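Local atomic coordinates of hypothetical protein XCC0632 (Xanthomonas campestris pv. campestris, PDB entry 2IQI), a protein that is of unknown function but probably serves as an auxiliary lipoprotein component of an ABC-type transport system. Residues 138-150 against 164-176. Residues are numbered along the deposited sequence; the frame is centred on the assembly and turned at random.
Sequences VVASRTFTVARPS and QALTQVTTELVGW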
loop_
_atom_site.group_PDB
_atom_site.type_symbol
_atom_site.label_atom_id
_atom_site.label_comp_id
_atom_site.label_asym_id
_atom_site.label_seq_id
_atom_site.Cartn_x
_atom_site.Cartn_y
_atom_site.Cartn_z
ATOM N N VAL A 138 2.027 1.798 -20.829
ATOM C CA VAL A 138 2.691 1.382 -19.606
ATOM C C VAL A 138 4.061 2.008 -19.506
ATOM O O VAL A 138 4.933 1.713 -20.304
ATOM C CB VAL A 138 2.766 -0.122 -19.503
ATOM C CG1 VAL A 138 3.324 -0.500 -18.150
ATOM C CG2 VAL A 138 1.346 -0.700 -19.702
ATOM N N VAL A 139 4.223 2.905 -18.536
ATOM C CA VAL A 139 5.497 3.543 -18.295
ATOM C C VAL A 139 6.441 2.559 -17.619
ATOM O O VAL A 139 7.548 2.381 -18.053
ATOM C CB VAL A 139 5.338 4.797 -17.467
ATOM C CG1 VAL A 139 6.690 5.269 -16.980
ATOM C CG2 VAL A 139 4.667 5.876 -18.279
ATOM N N ALA A 140 5.978 1.906 -16.563
ATOM C CA ALA A 140 6.740 0.905 -15.817
ATOM C C ALA A 140 5.822 0.216 -14.817
ATOM O O ALA A 140 4.658 0.603 -14.611
ATOM C CB ALA A 140 7.894 1.523 -15.090
ATOM N N SER A 141 6.367 -0.818 -14.200
ATOM C CA SER A 141 5.621 -1.710 -13.361
ATOM C C SER A 141 6.637 -2.174 -12.363
ATOM O O SER A 141 7.814 -2.260 -12.703
ATOM C CB SER A 141 5.117 -2.886 -14.180
ATOM O OG SER A 141 3.996 -3.489 -13.532
ATOM N N ARG A 142 6.199 -2.443 -11.134
ATOM C CA ARG A 142 7.082 -2.897 -10.077
ATOM C C ARG A 142 6.324 -3.576 -8.960
ATOM O O ARG A 142 5.317 -3.075 -8.475
ATOM C CB ARG A 142 7.894 -1.748 -9.492
ATOM C CG ARG A 142 8.805 -2.249 -8.421
ATOM C CD ARG A 142 9.718 -1.239 -7.843
ATOM N NE ARG A 142 10.778 -0.890 -8.769
ATOM C CZ ARG A 142 11.773 -0.064 -8.465
ATOM N NH1 ARG A 142 11.855 0.478 -7.241
ATOM N NH2 ARG A 142 12.695 0.212 -9.378
ATOM N N THR A 143 6.853 -4.715 -8.527
ATOM C CA THR A 143 6.343 -5.439 -7.375
ATOM C C THR A 143 7.042 -4.945 -6.123
ATOM O O THR A 143 8.246 -4.795 -6.121
ATOM C CB THR A 143 6.535 -6.923 -7.590
ATOM O OG1 THR A 143 5.673 -7.311 -8.659
ATOM C CG2 THR A 143 6.169 -7.732 -6.358
ATOM N N PHE A 144 6.262 -4.630 -5.095
ATOM C CA PHE A 144 6.770 -4.192 -3.794
ATOM C C PHE A 144 6.321 -5.219 -2.780
ATOM O O PHE A 144 5.138 -5.509 -2.745
ATOM C CB PHE A 144 6.169 -2.828 -3.406
ATOM C CG PHE A 144 6.623 -1.687 -4.277
ATOM C CD1 PHE A 144 7.741 -0.941 -3.940
ATOM C CD2 PHE A 144 5.922 -1.362 -5.447
ATOM C CE1 PHE A 144 8.144 0.113 -4.751
ATOM C CE2 PHE A 144 6.312 -0.313 -6.252
ATOM C CZ PHE A 144 7.436 0.441 -5.901
ATOM N N THR A 145 7.237 -5.747 -1.968
ATOM C CA THR A 145 6.900 -6.662 -0.877
ATOM C C THR A 145 7.467 -6.107 0.419
ATOM O O THR A 145 8.659 -5.882 0.514
ATOM C CB THR A 145 7.542 -8.109 -1.036
ATOM O OG1 THR A 145 7.451 -8.557 -2.388
ATOM C CG2 THR A 145 6.851 -9.113 -0.159
ATOM N N VAL A 146 6.644 -5.953 1.434
ATOM C CA VAL A 146 7.163 -5.562 2.708
ATOM C C VAL A 146 6.664 -6.529 3.773
ATOM O O VAL A 146 5.478 -6.877 3.783
ATOM C CB VAL A 146 6.739 -4.145 3.030
ATOM C CG1 VAL A 146 7.060 -3.798 4.473
ATOM C CG2 VAL A 146 7.438 -3.179 2.109
ATOM N N ALA A 147 7.569 -6.987 4.647
ATOM C CA ALA A 147 7.188 -7.818 5.811
ATOM C C ALA A 147 7.799 -7.269 7.098
ATOM O O ALA A 147 9.019 -7.058 7.200
ATOM C CB ALA A 147 7.576 -9.289 5.600
ATOM N N ARG A 148 6.966 -6.992 8.089
ATOM C CA ARG A 148 7.524 -6.431 9.325
ATOM C C ARG A 148 7.147 -7.310 10.493
ATOM O O ARG A 148 5.962 -7.538 10.729
ATOM C CB ARG A 148 7.072 -4.983 9.537
ATOM C CG ARG A 148 7.536 -3.996 8.434
ATOM C CD ARG A 148 9.021 -3.631 8.495
ATOM N NE ARG A 148 9.304 -2.870 9.716
ATOM C CZ ARG A 148 9.354 -1.538 9.783
ATOM N NH1 ARG A 148 9.182 -0.815 8.679
ATOM N NH2 ARG A 148 9.594 -0.923 10.947
ATOM N N PRO A 149 8.151 -7.810 11.240
ATOM C CA PRO A 149 7.847 -8.765 12.325
ATOM C C PRO A 149 7.043 -8.044 13.381
ATOM O O PRO A 149 7.289 -6.864 13.662
ATOM C CB PRO A 149 9.220 -9.129 12.880
ATOM C CG PRO A 149 10.063 -7.891 12.588
ATOM C CD PRO A 149 9.584 -7.467 11.200
ATOM N N SER A 150 6.051 -8.754 13.890
ATOM C CA SER A 150 5.219 -8.336 14.981
ATOM C C SER A 150 5.894 -8.775 16.265
ATOM O O SER A 150 6.631 -9.740 16.261
ATOM C CB SER A 150 3.893 -9.054 14.863
ATOM O OG SER A 150 3.140 -8.852 16.027
ATOM N N GLN A 164 3.468 -0.277 10.397
ATOM C CA GLN A 164 4.828 -0.206 9.941
ATOM C C GLN A 164 4.945 -0.648 8.451
ATOM O O GLN A 164 5.627 0.043 7.656
ATOM C CB GLN A 164 5.716 -1.047 10.842
ATOM C CG GLN A 164 6.034 -0.499 12.242
ATOM C CD GLN A 164 6.421 -1.633 13.217
ATOM O OE1 GLN A 164 5.940 -1.690 14.342
ATOM N NE2 GLN A 164 7.255 -2.554 12.764
ATOM N N ALA A 165 4.271 -1.748 8.068
ATOM C CA ALA A 165 4.316 -2.248 6.690
ATOM C C ALA A 165 3.611 -1.297 5.721
ATOM O O ALA A 165 4.085 -1.054 4.586
ATOM C CB ALA A 165 3.709 -3.618 6.590
ATOM N N LEU A 166 2.479 -0.760 6.167
ATOM C CA LEU A 166 1.757 0.200 5.386
ATOM C C LEU A 166 2.610 1.388 5.145
ATOM O O LEU A 166 2.654 1.862 4.012
ATOM C CB LEU A 166 0.505 0.683 6.103
ATOM C CG LEU A 166 -0.756 0.050 5.566
ATOM C CD1 LEU A 166 -1.826 -0.004 6.665
ATOM C CD2 LEU A 166 -1.182 0.807 4.332
ATOM N N THR A 167 3.257 1.892 6.203
ATOM C CA THR A 167 4.021 3.129 6.100
ATOM C C THR A 167 5.186 2.899 5.136
ATOM O O THR A 167 5.384 3.691 4.202
ATOM C CB THR A 167 4.489 3.633 7.473
ATOM O OG1 THR A 167 3.345 3.937 8.269
ATOM C CG2 THR A 167 5.364 4.897 7.363
ATOM N N GLN A 168 5.904 1.789 5.317
ATOM C CA GLN A 168 7.039 1.470 4.443
ATOM C C GLN A 168 6.666 1.241 2.960
ATOM O O GLN A 168 7.339 1.796 2.098
ATOM C CB GLN A 168 7.890 0.335 5.006
ATOM C CG GLN A 168 9.017 -0.069 4.110
ATOM C CD GLN A 168 9.819 -1.278 4.615
ATOM O OE1 GLN A 168 9.842 -1.577 5.804
ATOM N NE2 GLN A 168 10.500 -1.956 3.697
ATOM N N VAL A 169 5.606 0.476 2.652
ATOM C CA VAL A 169 5.245 0.243 1.235
ATOM C C VAL A 169 4.774 1.526 0.567
ATOM O O VAL A 169 5.131 1.766 -0.582
ATOM C CB VAL A 169 4.268 -0.998 0.970
ATOM C CG1 VAL A 169 2.800 -0.687 1.209
ATOM C CG2 VAL A 169 4.450 -1.543 -0.432
ATOM N N THR A 170 3.996 2.347 1.290
ATOM C CA THR A 170 3.475 3.605 0.763
ATOM C C THR A 170 4.669 4.510 0.449
ATOM O O THR A 170 4.673 5.196 -0.562
ATOM C CB THR A 170 2.536 4.315 1.784
ATOM O OG1 THR A 170 1.431 3.467 2.096
ATOM C CG2 THR A 170 2.001 5.627 1.266
ATOM N N THR A 171 5.689 4.502 1.311
ATOM C CA THR A 171 6.873 5.351 1.104
ATOM C C THR A 171 7.601 4.910 -0.178
ATOM O O THR A 171 8.159 5.730 -0.937
ATOM C CB THR A 171 7.831 5.296 2.317
ATOM O OG1 THR A 171 7.163 5.807 3.470
ATOM C CG2 THR A 171 8.999 6.135 2.089
ATOM N N GLU A 172 7.612 3.607 -0.414
ATOM C CA GLU A 172 8.300 3.098 -1.578
ATOM C C GLU A 172 7.476 3.410 -2.830
ATOM O O GLU A 172 8.030 3.601 -3.904
ATOM C CB GLU A 172 8.593 1.595 -1.422
ATOM C CG GLU A 172 9.743 1.262 -0.459
ATOM C CD GLU A 172 9.929 -0.279 -0.166
ATOM O OE1 GLU A 172 9.557 -1.177 -1.004
ATOM O OE2 GLU A 172 10.492 -0.584 0.933
ATOM N N LEU A 173 6.160 3.473 -2.684
ATOM C CA LEU A 173 5.297 3.687 -3.838
ATOM C C LEU A 173 5.374 5.120 -4.320
ATOM O O LEU A 173 5.592 5.394 -5.492
ATOM C CB LEU A 173 3.853 3.389 -3.483
ATOM C CG LEU A 173 3.423 1.957 -3.674
ATOM C CD1 LEU A 173 2.079 1.655 -2.958
ATOM C CD2 LEU A 173 3.324 1.841 -5.180
ATOM N N VAL A 174 5.176 6.022 -3.380
ATOM C CA VAL A 174 5.186 7.408 -3.646
ATOM C C VAL A 174 6.474 7.815 -4.359
ATOM O O VAL A 174 6.434 8.568 -5.351
ATOM C CB VAL A 174 4.965 8.165 -2.356
ATOM C CG1 VAL A 174 5.391 9.615 -2.493
ATOM C CG2 VAL A 174 3.496 8.095 -1.985
ATOM N N GLY A 175 7.607 7.301 -3.878
ATOM C CA GLY A 175 8.903 7.750 -4.329
ATOM C C GLY A 175 9.127 7.183 -5.691
ATOM O O GLY A 175 9.752 7.803 -6.534
ATOM N N TRP A 176 8.591 6.005 -5.941
ATOM C CA TRP A 176 8.836 5.362 -7.226
ATOM C C TRP A 176 7.933 5.963 -8.264
ATOM O O TRP A 176 8.272 5.952 -9.436
ATOM C CB TRP A 176 8.597 3.877 -7.108
ATOM C CG TRP A 176 8.614 3.148 -8.335
ATOM C CD1 TRP A 176 9.705 2.601 -8.953
ATOM C CD2 TRP A 176 7.480 2.799 -9.124
ATOM N NE1 TRP A 176 9.313 1.949 -10.106
ATOM C CE2 TRP A 176 7.951 2.069 -10.235
ATOM C CE3 TRP A 176 6.105 3.064 -9.024
ATOM C CZ2 TRP A 176 7.090 1.583 -11.225
ATOM C CZ3 TRP A 176 5.247 2.576 -10.025
ATOM C CH2 TRP A 176 5.742 1.844 -11.095
HETATM O O HOH W 1 9.637 -3.716 -1.972
#
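Phe144 turns its ring edge to the indole face of Trp176 in a T-shaped pair, the planes 79° apart and the centroid of the five-membered ring 5.5 Å from that of the phenyl. Leu173 lies over one phenyl face, with its CD2 3.8 Å from Phe144 CE2. Arg142 also lies over the indole: its CD makes a CH-pi contact 4.2 Å from the five-membered centroid. The bend at chi3 brings the guanidinium across the pyrrole side, Arg142 CZ standing 3.4 Å from Trp176 CD1. Farther along, Val146 CG1 lies 4.0 Å from Ala165 CB, and its CG2 meets Val169 CB and the Gln168 amide. Arg148 NH1 donates to Gln168 OE1 at 3.0 Å, with a bent N-H...O angle of 143°, while Gln164 CB lies over the centre of one guanidinium face. Gln168 NE2 donates to Glu172 OE2 (3.1 Å), so both ends of the amide are engaged, which would hold its rotation. A water accepting from Thr145 N donates to Glu172 OE1. Segment 164-176 runs roughly antiparallel to strand 138-149 (axes at 153°, 7.9 Å apart at closest), a helix laid along an antiparallel beta pair with strand 121-132 in this auxiliary-lipoprotein family domain; Leu173 touches strand 101-110, and Leu166 and Thr170 helix 69-82.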